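PDB 5MMH: HTH-type transcriptional activator AmpR from Pseudomonas aeruginosa PAO1, which activates transcription of the beta-lactamase gene ampC by binding its promoter, with an effector domain, the part described here, that recognises cell-wall-derived muropeptides. Local coordinates for residues A[82-86]-A[114-118]; A[139-143]-A[154-160]. One frame throughout, in Å; residues are numbered along the deposited sequence.

In the fold
Strand 73-86, whose last residues are 82-86, is met first along the chain. The chain then leaves the six-stranded mixed sheet, passes through helix 89-93 and strand 106-109, and returns in helix 114-121, so that interaction 1 closes a loop of 27 residues. Strand 133-136 leads to helix 139-147, and interaction 2 closes a shorter loop, with ten residues between 139-143 and 154-160. The two loops follow one another, neither nested nor crossed. They are joined through the sheet, where strands 73-86 and 153-156 are antiparallel neighbours: Thr84 N lies 2.9 Å from Ala155 O, a probable hydrogen bond, and Leu83 packs on Ala155 and Pro156.

Interaction 1. Residues A[82-86]-A[114-118]; sequences PLTVL and EWPLW
Leu83 and Val85 pack against Glu114, Trp115 and Trp118 in a buried strand-on-helix contact of the LysR-type effector domain, a fold of the periplasmic-binding-protein clan; the end of strand 73-86 runs at 94° to the start of helix 114-121. Val85 sends one methyl, CG2, over a face of the Trp118 indole. This CH-pi contact puts Val85 CG2 3.7 Å from the centroid of the Trp118 six-membered ring and 19° off its normal, displaced toward the rim. With CG anti to the backbone N (chi1 -177°), Trp118 reaches out from the helix to the strand. Val85 CG2 also meets Trp115 CH2 at 3.9 Å, so it touches both indoles. Nearer the start of the helix, Leu83 CD1 packs crosswise on the carboxylate of Glu114, 3.4 Å from Glu114 CD. The polar atoms of this buried contact have partners beyond the two segments: Glu114 OE2 forms a salt bridge with Arg111, Trp115 NE1 bonds Leu107 O, and Thr175 O accepts from both Thr84 OG1 and Trp118 NE1. Leu154 of the neighbouring strand 153-156 touches Leu83, Glu114 and Trp115, while strand 106-109 packs against Trp115 through Leu106 and Arg108.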
ATOM      1  N   PRO A  82      17.672   6.308  -1.259  1.00 21.41           N
ATOM      2  CA  PRO A  82      18.026   6.645   0.119  1.00 23.94           C
ATOM      3  C   PRO A  82      16.782   7.003   0.903  1.00 20.79           C
ATOM      4  O   PRO A  82      15.815   7.550   0.368  1.00 25.57           O
ATOM      5  CB  PRO A  82      18.954   7.858  -0.025  1.00 20.08           C
ATOM      6  CG  PRO A  82      19.291   7.930  -1.477  1.00 30.91           C
ATOM      7  CD  PRO A  82      18.142   7.334  -2.203  1.00 24.34           C
ATOM      8  N   LEU A  83      16.828   6.695   2.187  1.00 22.53           N
ATOM      9  CA  LEU A  83      15.710   6.897   3.095  1.00 21.83           C
ATOM     10  C   LEU A  83      15.873   8.213   3.850  1.00 25.64           C
ATOM     11  O   LEU A  83      16.974   8.550   4.297  1.00 23.54           O
ATOM     12  CB  LEU A  83      15.623   5.742   4.092  1.00 16.51           C
ATOM     13  CG  LEU A  83      15.367   4.351   3.522  1.00 24.14           C
ATOM     14  CD1 LEU A  83      15.153   3.343   4.640  1.00 17.90           C
ATOM     15  CD2 LEU A  83      14.160   4.383   2.600  1.00 18.23           C
ATOM     16  N   THR A  84      14.770   8.943   4.007  1.00 28.15           N
ATOM     17  CA  THR A  84      14.775  10.158   4.805  1.00 26.42           C
ATOM     18  C   THR A  84      13.501  10.234   5.640  1.00 28.07           C
ATOM     19  O   THR A  84      12.525   9.522   5.395  1.00 21.29           O
ATOM     20  CB  THR A  84      14.919  11.406   3.919  1.00 29.27           C
ATOM     21  OG1 THR A  84      15.487  12.463   4.693  1.00 33.16           O
ATOM     22  CG2 THR A  84      13.561  11.852   3.352  1.00 23.19           C
ATOM     23  N   VAL A  85      13.520  11.126   6.627  1.00 31.95           N
ATOM     24  CA  VAL A  85      12.364  11.370   7.484  1.00 23.88           C
ATOM     25  C   VAL A  85      11.328  12.188   6.724  1.00 29.43           C
ATOM     26  O   VAL A  85      11.650  13.235   6.149  1.00 29.40           O
ATOM     27  CB  VAL A  85      12.794  12.083   8.774  1.00 24.54           C
ATOM     28  CG1 VAL A  85      11.597  12.679   9.460  1.00 33.21           C
ATOM     29  CG2 VAL A  85      13.522  11.118   9.707  1.00 21.46           C
ATOM     30  N   LEU A  86      10.071  11.715   6.722  1.00 22.82           N
ATOM     31  CA  LEU A  86       8.967  12.398   6.068  1.00 22.26           C
ATOM     32  C   LEU A  86       7.792  12.465   7.031  1.00 25.60           C
ATOM     33  O   LEU A  86       7.509  11.495   7.739  1.00 30.95           O
ATOM     34  CB  LEU A  86       8.563  11.685   4.772  1.00 22.89           C
ATOM     35  CG  LEU A  86       9.645  11.649   3.685  1.00 22.92           C
ATOM     36  CD1 LEU A  86       9.243  10.697   2.579  1.00 27.29           C
ATOM     37  CD2 LEU A  86       9.871  13.037   3.113  1.00 24.02           C
ATOM     38  N   GLU A 114      16.461   0.194   9.793  1.00 29.06           N
ATOM     39  CA  GLU A 114      16.484   1.438   9.036  1.00 26.24           C
ATOM     40  C   GLU A 114      16.562   2.647   9.963  1.00 30.07           C
ATOM     41  O   GLU A 114      17.358   3.565   9.734  1.00 25.19           O
ATOM     42  CB  GLU A 114      15.260   1.516   8.134  1.00 26.37           C
ATOM     43  CG  GLU A 114      15.192   0.402   7.090  1.00 26.67           C
ATOM     44  CD  GLU A 114      14.003   0.564   6.130  1.00 36.50           C
ATOM     45  OE1 GLU A 114      13.059   1.313   6.466  1.00 30.79           O
ATOM     46  OE2 GLU A 114      14.013  -0.043   5.033  1.00 36.23           O
ATOM     47  N   TRP A 115      15.745   2.665  11.022  1.00 26.72           N
ATOM     48  CA  TRP A 115      15.788   3.785  11.963  1.00 31.69           C
ATOM     49  C   TRP A 115      17.114   3.903  12.709  1.00 25.83           C
ATOM     50  O   TRP A 115      17.633   5.028  12.811  1.00 26.19           O
ATOM     51  CB  TRP A 115      14.619   3.702  12.951  1.00 26.37           C
ATOM     52  CG  TRP A 115      13.383   4.316  12.431  1.00 24.86           C
ATOM     53  CD1 TRP A 115      12.300   3.666  11.955  1.00 22.35           C
ATOM     54  CD2 TRP A 115      13.109   5.715  12.301  1.00 20.63           C
ATOM     55  NE1 TRP A 115      11.355   4.569  11.536  1.00 27.04           N
ATOM     56  CE2 TRP A 115      11.828   5.836  11.744  1.00 22.51           C
ATOM     57  CE3 TRP A 115      13.828   6.881  12.601  1.00 29.31           C
ATOM     58  CZ2 TRP A 115      11.237   7.070  11.484  1.00 25.56           C
ATOM     59  CZ3 TRP A 115      13.246   8.109  12.328  1.00 27.27           C
ATOM     60  CH2 TRP A 115      11.959   8.192  11.782  1.00 25.40           C
ATOM     61  N   PRO A 116      17.686   2.838  13.291  1.00 28.16           N
ATOM     62  CA  PRO A 116      19.028   2.999  13.874  1.00 32.42           C
ATOM     63  C   PRO A 116      20.063   3.423  12.848  1.00 26.93           C
ATOM     64  O   PRO A 116      20.912   4.268  13.152  1.00 34.76           O
ATOM     65  CB  PRO A 116      19.334   1.616  14.476  1.00 27.99           C
ATOM     66  CG  PRO A 116      18.309   0.699  13.943  1.00 40.61           C
ATOM     67  CD  PRO A 116      17.105   1.528  13.625  1.00 30.71           C
ATOM     68  N   LEU A 117      19.997   2.899  11.625  1.00 28.84           N
ATOM     69  CA  LEU A 117      20.947   3.333  10.601  1.00 29.18           C
ATOM     70  C   LEU A 117      20.809   4.816  10.320  1.00 28.66           C
ATOM     71  O   LEU A 117      21.813   5.520  10.176  1.00 24.57           O
ATOM     72  CB  LEU A 117      20.756   2.532   9.317  1.00 30.60           C
ATOM     73  CG  LEU A 117      21.507   1.197   9.302  1.00 38.13           C
ATOM     74  CD1 LEU A 117      21.208   0.397   8.046  1.00 35.30           C
ATOM     75  CD2 LEU A 117      23.000   1.454   9.433  1.00 33.75           C
ATOM     76  N   TRP A 118      19.571   5.317  10.264  1.00 25.78           N
ATOM     77  CA  TRP A 118      19.377   6.726   9.952  1.00 23.73           C
ATOM     78  C   TRP A 118      19.839   7.618  11.095  1.00 29.82           C
ATOM     79  O   TRP A 118      20.444   8.669  10.854  1.00 27.32           O
ATOM     80  CB  TRP A 118      17.917   7.011   9.637  1.00 23.12           C
ATOM     81  CG  TRP A 118      17.675   8.443   9.232  1.00 23.02           C
ATOM     82  CD1 TRP A 118      17.676   8.940   7.961  1.00 25.06           C
ATOM     83  CD2 TRP A 118      17.375   9.551  10.093  1.00 22.92           C
ATOM     84  NE1 TRP A 118      17.399  10.281   7.974  1.00 23.89           N
ATOM     85  CE2 TRP A 118      17.207  10.683   9.270  1.00 26.09           C
ATOM     86  CE3 TRP A 118      17.223   9.696  11.479  1.00 23.54           C
ATOM     87  CZ2 TRP A 118      16.910  11.946   9.785  1.00 27.74           C
ATOM     88  CZ3 TRP A 118      16.925  10.958  11.994  1.00 21.56           C
ATOM     89  CH2 TRP A 118      16.768  12.060  11.150  1.00 28.33           C
TER

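Interaction 2. Residues A[139-143]-A[154-160]; sequences SLAML and LAPAAMF
Helix segment 139-143 and strand 154-156 run at 126° to each other, their axes 9.1 Å apart at closest approach, and the backbones come nearest at Ser139 and Ala155, with 6.4 Å between their CA atoms. Past the strand, a short 3-10 turn brings Phe160, the N-cap residue of helix 161-165, back toward helix 139-147. Leu143 and Phe160 approach from opposite directions, and the branch carbon Leu143 CG sits almost centrally over one ring face, 3.6 Å from the Phe160 centroid and 9° off the ring normal, a CH-pi contact. Two other side chains pack round the same ring: Ser139 CB meets its edge in plane, 3.9 Å from Phe160 CZ, and Leu140 CD2 comes in obliquely at 3.8 Å from Phe160 CE1. Leu143 has a second use for its fork: Leu143 CD2 reaches Ala155 CB at 3.6 Å and also touches the ring, so one methyl meets both the strand and the aromatic side chain. Met142 meets the strand backbone. Extended through its first two torsions and bent at the last, it brings SD to Leu154, whose N donates a weak, bent hydrogen bond of 3.6 Å to Met142 SD, with an angle of 147° at the hydrogen; Met142 SD also lies 3.5 Å from Leu154 O. The contact thus joins helix 139-147 to strand 153-156, the edge strand of the mixed sheet within this chain, while the side chain of Leu154 starts away from that helix and touches Glu114, Trp115 and Trp118 of helix 114-121. On other sides, Thr21 of helix 20-37 touches Ser139 and Leu140, and Leu140 packs on Ala141 of the second subunit, placing this helix at the homodimer interface.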
ATOM      1  N   SER A 139       5.378   1.396   1.966  1.00 16.99           N
ATOM      2  CA  SER A 139       5.605   2.803   2.265  1.00 16.76           C
ATOM      3  C   SER A 139       4.383   3.641   1.944  1.00 15.50           C
ATOM      4  O   SER A 139       4.162   4.681   2.575  1.00 18.88           O
ATOM      5  CB  SER A 139       6.810   3.325   1.473  1.00 18.63           C
ATOM      6  OG  SER A 139       8.002   2.684   1.886  1.00 24.26           O
ATOM      7  N   LEU A 140       3.588   3.223   0.958  1.00 17.71           N
ATOM      8  CA  LEU A 140       2.340   3.932   0.687  1.00 17.16           C
ATOM      9  C   LEU A 140       1.468   3.985   1.930  1.00 19.55           C
ATOM     10  O   LEU A 140       0.924   5.041   2.272  1.00 19.69           O
ATOM     11  CB  LEU A 140       1.587   3.261  -0.452  1.00 15.71           C
ATOM     12  CG  LEU A 140       2.216   3.434  -1.832  1.00 23.23           C
ATOM     13  CD1 LEU A 140       1.405   2.615  -2.815  1.00 25.23           C
ATOM     14  CD2 LEU A 140       2.285   4.906  -2.249  1.00 13.88           C
ATOM     15  N   ALA A 141       1.323   2.853   2.627  1.00 15.43           N
ATOM     16  CA  ALA A 141       0.515   2.863   3.839  1.00 19.61           C
ATOM     17  C   ALA A 141       1.187   3.699   4.916  1.00 22.17           C
ATOM     18  O   ALA A 141       0.509   4.418   5.660  1.00 16.19           O
ATOM     19  CB  ALA A 141       0.277   1.434   4.336  1.00 16.46           C
ATOM     20  N   MET A 142       2.527   3.638   4.984  1.00 14.41           N
ATOM     21  CA  MET A 142       3.289   4.415   5.956  1.00 14.74           C
ATOM     22  C   MET A 142       3.171   5.918   5.708  1.00 19.80           C
ATOM     23  O   MET A 142       3.106   6.703   6.665  1.00 15.75           O
ATOM     24  CB  MET A 142       4.757   3.991   5.919  1.00 16.81           C
ATOM     25  CG  MET A 142       5.643   4.775   6.865  1.00 20.52           C
ATOM     26  SD  MET A 142       7.425   4.682   6.514  1.00 22.52           S
ATOM     27  CE  MET A 142       7.759   2.927   6.705  1.00 20.44           C
ATOM     28  N   LEU A 143       3.134   6.344   4.437  1.00 18.97           N
ATOM     29  CA  LEU A 143       3.079   7.778   4.152  1.00 19.98           C
ATOM     30  C   LEU A 143       1.679   8.336   4.348  1.00 23.26           C
ATOM     31  O   LEU A 143       1.518   9.478   4.793  1.00 25.54           O
ATOM     32  CB  LEU A 143       3.566   8.062   2.734  1.00 20.74           C
ATOM     33  CG  LEU A 143       5.015   8.559   2.694  1.00 23.95           C
ATOM     34  CD1 LEU A 143       5.142   9.872   3.448  1.00 25.97           C
ATOM     35  CD2 LEU A 143       5.970   7.520   3.277  1.00 13.72           C
ATOM     36  N   LEU A 154       9.867   7.089   7.604  1.00 19.68           N
ATOM     37  CA  LEU A 154      11.218   6.928   7.082  1.00 18.11           C
ATOM     38  C   LEU A 154      11.093   6.110   5.805  1.00 22.34           C
ATOM     39  O   LEU A 154      10.810   4.906   5.853  1.00 19.97           O
ATOM     40  CB  LEU A 154      12.132   6.245   8.102  1.00 17.21           C
ATOM     41  CG  LEU A 154      13.548   5.863   7.661  1.00 19.27           C
ATOM     42  CD1 LEU A 154      14.357   7.097   7.260  1.00 19.56           C
ATOM     43  CD2 LEU A 154      14.241   5.092   8.775  1.00 20.99           C
ATOM     44  N   ALA A 155      11.309   6.761   4.668  1.00 22.35           N
ATOM     45  CA  ALA A 155      10.910   6.216   3.379  1.00 21.51           C
ATOM     46  C   ALA A 155      11.751   6.886   2.301  1.00 24.34           C
ATOM     47  O   ALA A 155      12.452   7.871   2.580  1.00 21.68           O
ATOM     48  CB  ALA A 155       9.407   6.449   3.134  1.00 15.32           C
ATOM     49  N   PRO A 156      11.711   6.381   1.062  1.00 23.00           N
ATOM     50  CA  PRO A 156      12.477   7.016  -0.032  1.00 23.29           C
ATOM     51  C   PRO A 156      11.794   8.286  -0.519  1.00 22.75           C
ATOM     52  O   PRO A 156      10.671   8.242  -1.026  1.00 24.69           O
ATOM     53  CB  PRO A 156      12.496   5.940  -1.130  1.00 23.48           C
ATOM     54  CG  PRO A 156      12.126   4.655  -0.448  1.00 20.53           C
ATOM     55  CD  PRO A 156      11.184   5.061   0.659  1.00 19.79           C
ATOM     56  N   ALA A 157      12.481   9.423  -0.371  1.00 22.14           N
ATOM     57  CA  ALA A 157      11.929  10.703  -0.828  1.00 30.99           C
ATOM     58  C   ALA A 157      11.598  10.669  -2.311  1.00 27.27           C
ATOM     59  O   ALA A 157      10.594  11.246  -2.747  1.00 26.52           O
ATOM     60  CB  ALA A 157      12.916  11.847  -0.562  1.00 28.32           C
ATOM     61  N   ALA A 158      12.435   9.994  -3.098  1.00 27.92           N
ATOM     62  CA  ALA A 158      12.285   9.980  -4.545  1.00 29.96           C
ATOM     63  C   ALA A 158      11.044   9.231  -5.000  1.00 23.72           C
ATOM     64  O   ALA A 158      10.707   9.282  -6.182  1.00 26.84           O
ATOM     65  CB  ALA A 158      13.535   9.375  -5.183  1.00 22.29           C
ATOM     66  N   MET A 159      10.351   8.550  -4.099  1.00 23.40           N
ATOM     67  CA  MET A 159       9.093   7.913  -4.444  1.00 25.29           C
ATOM     68  C   MET A 159       7.879   8.753  -4.060  1.00 23.14           C
ATOM     69  O   MET A 159       6.755   8.395  -4.421  1.00 20.46           O
ATOM     70  CB  MET A 159       9.029   6.533  -3.786  1.00 21.95           C
ATOM     71  CG  MET A 159      10.143   5.590  -4.279  1.00 21.20           C
ATOM     72  SD  MET A 159       9.857   5.022  -5.973  1.00 26.02           S
ATOM     73  CE  MET A 159      11.238   5.728  -6.872  1.00 15.76           C
ATOM     74  N   PHE A 160       8.075   9.872  -3.370  1.00 20.25           N
ATOM     75  CA  PHE A 160       6.969  10.721  -2.937  1.00 24.40           C
ATOM     76  C   PHE A 160       7.223  12.156  -3.361  1.00 29.32           C
ATOM     77  O   PHE A 160       6.971  13.109  -2.621  1.00 24.87           O
ATOM     78  CB  PHE A 160       6.754  10.587  -1.435  1.00 20.80           C
ATOM     79  CG  PHE A 160       6.388   9.200  -1.033  1.00 22.87           C
ATOM     80  CD1 PHE A 160       5.074   8.761  -1.132  1.00 18.99           C
ATOM     81  CD2 PHE A 160       7.359   8.312  -0.617  1.00 21.92           C
ATOM     82  CE1 PHE A 160       4.748   7.466  -0.802  1.00 20.02           C
ATOM     83  CE2 PHE A 160       7.031   7.012  -0.277  1.00 18.32           C
ATOM     84  CZ  PHE A 160       5.743   6.587  -0.378  1.00 11.77           C
TER